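Local atomic coordinates of phosphoglycerol transferase GacH (Streptococcus pyogenes MGAS5005, PDB entry 6DGM), a protein that probably transfers glycerol phosphate onto the rhamnose polysaccharide of the streptococcal cell wall, through this metal-dependent catalytic domain of the sulfatase and lipoteichoic acid synthase type. Residues T150-L155 with F200-T205; D168-I173 with Y186-S191; A317-E320 with K325-P328. All coordinates share one frame; numbering follows the deposited sequence.

Contact 1: residues T150-L155 with F200-T205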
# COMPACT_ATOMS: atom_id res chain seq x y z
N THR A 150 13.74 -11.07 6.23
CA THR A 150 13.11 -12.04 7.12
C THR A 150 11.62 -12.14 6.85
O THR A 150 11.06 -13.24 6.81
CB THR A 150 13.36 -11.60 8.56
OG1 THR A 150 14.76 -11.63 8.80
CG2 THR A 150 12.65 -12.51 9.52
N VAL A 151 10.97 -10.99 6.65
CA VAL A 151 9.53 -10.98 6.41
C VAL A 151 9.20 -11.73 5.12
O VAL A 151 8.37 -12.64 5.11
CB VAL A 151 9.01 -9.54 6.35
CG1 VAL A 151 7.57 -9.49 5.88
CG2 VAL A 151 9.16 -8.87 7.70
N TYR A 152 9.85 -11.35 4.02
CA TYR A 152 9.52 -11.97 2.74
C TYR A 152 9.93 -13.44 2.70
O TYR A 152 9.25 -14.23 2.05
CB TYR A 152 10.06 -11.16 1.55
CG TYR A 152 9.26 -9.89 1.38
CD1 TYR A 152 7.94 -9.93 0.93
CD2 TYR A 152 9.81 -8.64 1.69
CE1 TYR A 152 7.20 -8.78 0.79
CE2 TYR A 152 9.06 -7.49 1.57
CZ TYR A 152 7.74 -7.57 1.11
OH TYR A 152 6.96 -6.45 0.97
N SER A 153 11.01 -13.81 3.38
CA SER A 153 11.37 -15.22 3.51
C SER A 153 10.29 -16.00 4.25
O SER A 153 9.89 -17.09 3.83
CB SER A 153 12.72 -15.34 4.21
OG SER A 153 13.04 -16.71 4.42
N ASN A 154 9.80 -15.45 5.36
CA ASN A 154 8.77 -16.16 6.11
C ASN A 154 7.43 -16.17 5.40
O ASN A 154 6.60 -17.05 5.68
CB ASN A 154 8.65 -15.58 7.50
CG ASN A 154 9.70 -16.11 8.43
OD1 ASN A 154 9.84 -17.33 8.58
ND2 ASN A 154 10.46 -15.23 9.02
N LEU A 155 7.21 -15.22 4.49
CA LEU A 155 6.04 -15.24 3.61
C LEU A 155 6.27 -16.11 2.39
O LEU A 155 5.41 -16.14 1.51
CB LEU A 155 5.67 -13.82 3.18
CG LEU A 155 5.12 -12.91 4.28
CD1 LEU A 155 4.80 -11.53 3.76
CD2 LEU A 155 3.89 -13.55 4.94
N PHE A 200 2.40 -12.36 -7.78
CA PHE A 200 2.22 -11.27 -6.84
C PHE A 200 3.56 -10.58 -6.64
O PHE A 200 4.55 -11.22 -6.24
CB PHE A 200 1.67 -11.73 -5.49
CG PHE A 200 1.57 -10.59 -4.51
CD1 PHE A 200 0.52 -9.70 -4.60
CD2 PHE A 200 2.55 -10.38 -3.56
CE1 PHE A 200 0.44 -8.63 -3.75
CE2 PHE A 200 2.48 -9.30 -2.71
CZ PHE A 200 1.41 -8.43 -2.81
N PHE A 201 3.59 -9.28 -6.91
CA PHE A 201 4.78 -8.47 -6.72
C PHE A 201 4.55 -7.49 -5.58
O PHE A 201 3.52 -6.82 -5.54
CB PHE A 201 5.05 -7.61 -7.97
CG PHE A 201 5.55 -8.39 -9.16
CD1 PHE A 201 4.67 -9.07 -9.99
CD2 PHE A 201 6.89 -8.37 -9.49
CE1 PHE A 201 5.13 -9.75 -11.11
CE2 PHE A 201 7.36 -9.03 -10.60
CZ PHE A 201 6.47 -9.73 -11.42
N SER A 202 5.52 -7.41 -4.67
CA SER A 202 5.55 -6.37 -3.65
C SER A 202 6.77 -5.51 -3.92
O SER A 202 7.90 -5.97 -3.74
CB SER A 202 5.62 -6.94 -2.24
OG SER A 202 5.61 -5.87 -1.29
N VAL A 203 6.54 -4.27 -4.33
CA VAL A 203 7.60 -3.39 -4.81
C VAL A 203 7.67 -2.16 -3.91
O VAL A 203 6.64 -1.57 -3.57
CB VAL A 203 7.33 -2.99 -6.27
CG1 VAL A 203 8.43 -2.10 -6.79
CG2 VAL A 203 7.18 -4.22 -7.16
N ILE A 204 8.90 -1.77 -3.56
CA ILE A 204 9.15 -0.59 -2.75
C ILE A 204 10.22 0.23 -3.46
O ILE A 204 11.39 -0.18 -3.51
CB ILE A 204 9.61 -0.96 -1.33
CG1 ILE A 204 8.62 -1.89 -0.62
CG2 ILE A 204 9.80 0.30 -0.48
CD1 ILE A 204 8.97 -3.38 -0.77
N THR A 205 9.83 1.38 -3.99
CA THR A 205 10.79 2.17 -4.76
C THR A 205 11.76 2.90 -3.83
O THR A 205 11.61 2.90 -2.60
CB THR A 205 10.11 3.16 -5.70
OG1 THR A 205 9.50 4.21 -4.94
CG2 THR A 205 9.08 2.46 -6.58
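Tyr152 and Ser202 meet through their hydroxyls, Tyr152 OH lying 2.7 Å from Ser202 OG. Tyr152 leaves helix 148-154 with its CB toward the strand and CG anti to its own carbonyl carbon (chi1 -72°). The ring then spans the gap between the two backbones, whose nearest CA atoms, those of Tyr152 and Ser202, are 9.4 Å apart. Ser202 points back at it from strand 200-204. Its OG stands oblique to the tyrosine ring and lies 3.6 Å from Tyr152 CZ. Its CB is 3.9 Å from Tyr152 CE1. The phenol oxygen also has a stronger partner, a hydrogen bond with Glu93 OE2 of helix 89-98. This polar group is buried and is satisfied within the protein.

Two residues further along the strand, Ile204 adds a looser contact. Its CD1 is 4.1 Å from Tyr152 OH. Phe157 and Phe160 meet the tyrosine ring edge-to-face and probably help to hold it.

The strand belongs to the central mixed sheet, between strands 135-139 and 40-46. The side chain of Ile204 comes within about 4 Å of the bound sn-glycerol-1-phosphate and also touches Thr89, a manganese ligand. The arrangement is a helix tied by one long side chain to a strand of the central sheet in the alkaline phosphatase-like alpha/beta core, beside the active-site pocket.

Contact 2: residues D168-I173 with Y186-S191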
# COMPACT_ATOMS: atom_id res chain seq x y z
N ASP A 168 19.11 -12.09 -5.44
CA ASP A 168 18.39 -11.54 -6.58
C ASP A 168 18.77 -10.08 -6.80
O ASP A 168 18.70 -9.27 -5.87
CB ASP A 168 16.89 -11.67 -6.34
CG ASP A 168 16.48 -13.09 -5.97
OD1 ASP A 168 16.75 -13.99 -6.79
OD2 ASP A 168 15.91 -13.30 -4.87
N LYS A 169 19.15 -9.75 -8.04
CA LYS A 169 19.66 -8.43 -8.37
C LYS A 169 18.81 -7.73 -9.43
O LYS A 169 18.21 -8.37 -10.29
CB LYS A 169 21.09 -8.54 -8.94
CG LYS A 169 22.05 -9.36 -8.10
CD LYS A 169 22.25 -8.76 -6.71
CE LYS A 169 23.24 -9.62 -5.91
NZ LYS A 169 23.39 -9.17 -4.50
N PHE A 170 18.77 -6.40 -9.34
CA PHE A 170 18.23 -5.60 -10.42
C PHE A 170 19.20 -5.58 -11.60
O PHE A 170 20.42 -5.58 -11.42
CB PHE A 170 18.03 -4.16 -9.97
CG PHE A 170 16.91 -3.96 -9.02
CD1 PHE A 170 17.12 -4.05 -7.65
CD2 PHE A 170 15.64 -3.64 -9.47
CE1 PHE A 170 16.09 -3.84 -6.76
CE2 PHE A 170 14.60 -3.43 -8.59
CZ PHE A 170 14.83 -3.53 -7.22
N LYS A 171 18.65 -5.57 -12.80
CA LYS A 171 19.42 -5.45 -14.02
C LYS A 171 19.34 -4.03 -14.56
O LYS A 171 18.34 -3.33 -14.37
CB LYS A 171 18.91 -6.44 -15.06
CG LYS A 171 19.13 -7.90 -14.67
CD LYS A 171 18.58 -8.85 -15.73
CE LYS A 171 18.83 -10.31 -15.35
NZ LYS A 171 18.33 -11.24 -16.40
N ASN A 172 20.41 -3.62 -15.24
CA ASN A 172 20.46 -2.34 -15.94
C ASN A 172 20.08 -1.19 -15.00
O ASN A 172 19.11 -0.47 -15.21
CB ASN A 172 19.52 -2.35 -17.15
CG ASN A 172 19.75 -3.54 -18.06
OD1 ASN A 172 18.81 -4.25 -18.43
ND2 ASN A 172 21.00 -3.78 -18.40
N ILE A 173 20.86 -1.07 -13.93
CA ILE A 173 20.57 -0.10 -12.88
C ILE A 173 21.02 1.27 -13.33
O ILE A 173 22.17 1.45 -13.77
CB ILE A 173 21.28 -0.51 -11.58
CG1 ILE A 173 20.75 -1.84 -11.06
CG2 ILE A 173 21.11 0.56 -10.51
CD1 ILE A 173 21.59 -2.40 -9.93
N TYR A 186 10.60 -0.23 -12.64
CA TYR A 186 9.51 -0.62 -13.53
C TYR A 186 9.99 -1.61 -14.59
O TYR A 186 9.30 -2.60 -14.88
CB TYR A 186 8.92 0.62 -14.19
CG TYR A 186 8.17 1.57 -13.28
CD1 TYR A 186 7.49 1.11 -12.17
CD2 TYR A 186 8.14 2.93 -13.54
CE1 TYR A 186 6.80 1.98 -11.35
CE2 TYR A 186 7.46 3.80 -12.74
CZ TYR A 186 6.78 3.31 -11.64
OH TYR A 186 6.08 4.18 -10.84
N ASN A 187 11.17 -1.38 -15.16
CA ASN A 187 11.64 -2.25 -16.22
C ASN A 187 12.05 -3.61 -15.67
O ASN A 187 11.91 -4.63 -16.37
CB ASN A 187 12.75 -1.57 -17.01
CG ASN A 187 12.19 -0.59 -18.02
OD1 ASN A 187 11.02 -0.70 -18.41
ND2 ASN A 187 13.00 0.34 -18.46
N ASN A 188 12.49 -3.66 -14.42
CA ASN A 188 12.76 -4.94 -13.79
C ASN A 188 11.48 -5.70 -13.47
O ASN A 188 11.44 -6.93 -13.58
CB ASN A 188 13.65 -4.76 -12.57
CG ASN A 188 15.12 -4.74 -12.94
OD1 ASN A 188 15.79 -5.78 -12.91
ND2 ASN A 188 15.62 -3.57 -13.33
N ILE A 189 10.40 -5.00 -13.09
CA ILE A 189 9.10 -5.68 -12.98
C ILE A 189 8.72 -6.29 -14.32
O ILE A 189 8.39 -7.48 -14.42
CB ILE A 189 8.01 -4.72 -12.50
CG1 ILE A 189 8.31 -4.18 -11.10
CG2 ILE A 189 6.62 -5.44 -12.51
CD1 ILE A 189 7.41 -3.05 -10.73
N LEU A 190 8.76 -5.48 -15.38
CA LEU A 190 8.33 -5.94 -16.70
C LEU A 190 9.11 -7.17 -17.15
O LEU A 190 8.54 -8.09 -17.76
CB LEU A 190 8.47 -4.82 -17.72
CG LEU A 190 7.51 -3.64 -17.54
CD1 LEU A 190 7.87 -2.49 -18.48
CD2 LEU A 190 6.06 -4.05 -17.73
N SER A 191 10.42 -7.22 -16.87
CA SER A 191 11.23 -8.35 -17.30
C SER A 191 10.90 -9.63 -16.53
O SER A 191 11.28 -10.72 -16.98
CB SER A 191 12.71 -8.02 -17.13
OG SER A 191 13.06 -7.99 -15.76
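Asn188 takes hold of Lys171 by both ends of its side-chain amide, in a two-point pairing of an asparagine with the backbone N-H and C=O of a single residue. It joins helix 182-192 to the loop after strand 159-162, an edge strand of the central sheet in the alpha/beta core. Asn188 is the residue most buried by the contact. Its CB points toward the loop, and CG lies roughly anti to its own carbonyl carbon (chi1 -86°), which brings the amide to the loop backbone. Lys171 N donates to Asn188 OD1 over 2.9 Å, and the N-H points almost straight at the oxygen. In return, Asn188 ND2 donates to Lys171 O, also over 2.9 Å. The other N-H of ND2 hydrogen-bonds to Thr184 O, one turn back in the same helix. The amide is therefore gripped at both ends, which should fix its rotation.

Lys171 contributes mainly its backbone and the root of its side chain. Its CB lies 3.8 Å from Asn188 OD1. Beyond CG the chain is extended and leads away from the helix, on the exposed side of the contact.

Phe170 is the buried neighbour of this pairing. Its ring approaches with an edge, and CD2 lies 3.7 Å from Asn188 CG. The ring and amide planes stand 74° apart, so the two groups do not stack. Phe170 and Asn188 both also touch Leu161 of strand 159-162 and Met138 of strand 135-139. The pair thus seats the loop against the sheet as well as the helix.

The bond from Asn188 ND2 is flat at both ends: Lys171 O lies only 5° out of the amide plane, and the donor meets it in the carbonyl plane, on a lone pair.

Contact 3: residues A317-E320 with K325-P328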
# COMPACT_ATOMS: atom_id res chain seq x y z
N ALA A 317 -10.08 -3.36 -1.26
CA ALA A 317 -10.40 -2.56 -2.42
C ALA A 317 -9.97 -3.25 -3.71
O ALA A 317 -10.62 -3.09 -4.74
CB ALA A 317 -9.75 -1.19 -2.31
N LEU A 318 -8.87 -4.02 -3.65
CA LEU A 318 -8.41 -4.76 -4.82
C LEU A 318 -9.40 -5.85 -5.19
O LEU A 318 -9.70 -6.05 -6.37
CB LEU A 318 -7.03 -5.36 -4.52
CG LEU A 318 -6.52 -6.45 -5.47
CD1 LEU A 318 -6.07 -5.80 -6.77
CD2 LEU A 318 -5.41 -7.26 -4.85
N PHE A 319 -9.88 -6.60 -4.20
CA PHE A 319 -10.89 -7.61 -4.48
C PHE A 319 -12.13 -6.97 -5.11
O PHE A 319 -12.70 -7.52 -6.06
CB PHE A 319 -11.28 -8.35 -3.20
CG PHE A 319 -10.37 -9.50 -2.84
CD1 PHE A 319 -9.14 -9.27 -2.25
CD2 PHE A 319 -10.75 -10.80 -3.09
CE1 PHE A 319 -8.31 -10.34 -1.90
CE2 PHE A 319 -9.93 -11.86 -2.76
CZ PHE A 319 -8.71 -11.64 -2.18
N GLU A 320 -12.57 -5.82 -4.58
CA GLU A 320 -13.75 -5.18 -5.14
C GLU A 320 -13.49 -4.71 -6.57
O GLU A 320 -14.32 -4.90 -7.46
CB GLU A 320 -14.17 -4.00 -4.26
CG GLU A 320 -15.46 -3.36 -4.73
CD GLU A 320 -15.73 -2.05 -4.05
OE1 GLU A 320 -14.77 -1.25 -3.87
OE2 GLU A 320 -16.90 -1.82 -3.70
N LYS A 325 -13.92 -13.01 -5.68
CA LYS A 325 -14.56 -13.61 -4.52
C LYS A 325 -13.67 -13.49 -3.29
O LYS A 325 -12.44 -13.55 -3.36
CB LYS A 325 -14.86 -15.07 -4.82
CG LYS A 325 -15.89 -15.26 -5.92
CD LYS A 325 -16.01 -16.73 -6.30
CE LYS A 325 -16.81 -16.93 -7.59
NZ LYS A 325 -18.21 -16.50 -7.43
N VAL A 326 -14.33 -13.34 -2.13
CA VAL A 326 -13.65 -13.04 -0.88
C VAL A 326 -13.67 -14.24 0.06
O VAL A 326 -14.56 -15.10 -0.01
CB VAL A 326 -14.23 -11.79 -0.17
CG1 VAL A 326 -14.03 -10.56 -1.03
CG2 VAL A 326 -15.71 -11.98 0.17
N SER A 327 -12.70 -14.28 0.95
CA SER A 327 -12.78 -15.09 2.15
C SER A 327 -13.59 -14.35 3.21
O SER A 327 -13.83 -13.14 3.09
CB SER A 327 -11.38 -15.30 2.71
OG SER A 327 -10.79 -14.03 2.99
N PRO A 328 -14.02 -15.04 4.25
CA PRO A 328 -14.65 -14.34 5.38
C PRO A 328 -13.79 -13.20 5.91
O PRO A 328 -14.32 -12.11 6.19
CB PRO A 328 -14.84 -15.46 6.41
CG PRO A 328 -15.03 -16.73 5.54
CD PRO A 328 -14.04 -16.51 4.42
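Phe319 reaches from helix 314-321 to the chain that returns just after it, and meets Lys325 and Val326. Its CB points toward this returning chain and lies 4.1 Å from Val326 CG1. With CG anti to the carbonyl carbon of Phe319 itself (chi1 -84°), the ring is swung out from the helix to the loop. CD2 comes next, and it touches both partners. It is 3.9 Å from Val326 CG1, an apolar contact in which the methyl sits oblique to the ring. It is also 3.2 Å from Lys325 O. CE2, further out on the same side, comes closest of all, at 3.1 Å from Lys325 O.

The carbonyl oxygen of Lys325 lies at the ring edge, in its plane. This is consistent with a weak attraction between the oxygen and the C-H edge. Lys325 takes part through this oxygen. The CB of its side chain points away from the helix, and NZ hydrogen-bonds to Arg32 O.

Val326 brings its CG1 branch to the phenylalanine. Its backbone N hydrogen-bonds to OD1 of Asn29, the last residue of helix 11-29. Next to it, Ser327 is the N-cap of helix 328-339, with OG accepting from Tyr330 N. The ring of Tyr330 stacks on that of Phe319.

The contact closes the short connection between helices 314-321 and 328-339, which also carries the calcium ligand Asp323. Phe319 packs at the junction of these two helices, while Val326 rests on Ala25 and Ile28 of helix 11-29. On helix 314-321, the neighbouring Leu318 packs against Val41 and Tyr43 of strand 40-46 in the central sheet.

Overall arrangement
Contacts 1 and 2 share one part of the fold. Contact 2 is nested between the two segments of contact 1, and their centres are about 15 Å apart. They touch where Val203 CG2 of strand 200-204 meets Ile189 CD1 of helix 182-192 at 3.8 Å. Contact 3 comes later in the chain, about 21 Å from contact 1 and about 30 Å from contact 2 between centres, and touches neither. Strand 40-46 links all three regions, since it pairs with strand 200-204 in the sheet and packs against helices 182-192 and 314-321. Contact 1 borders the manganese and glycerol phosphate site, while the side chain of Lys325 in contact 3 is about 9 Å from the calcium.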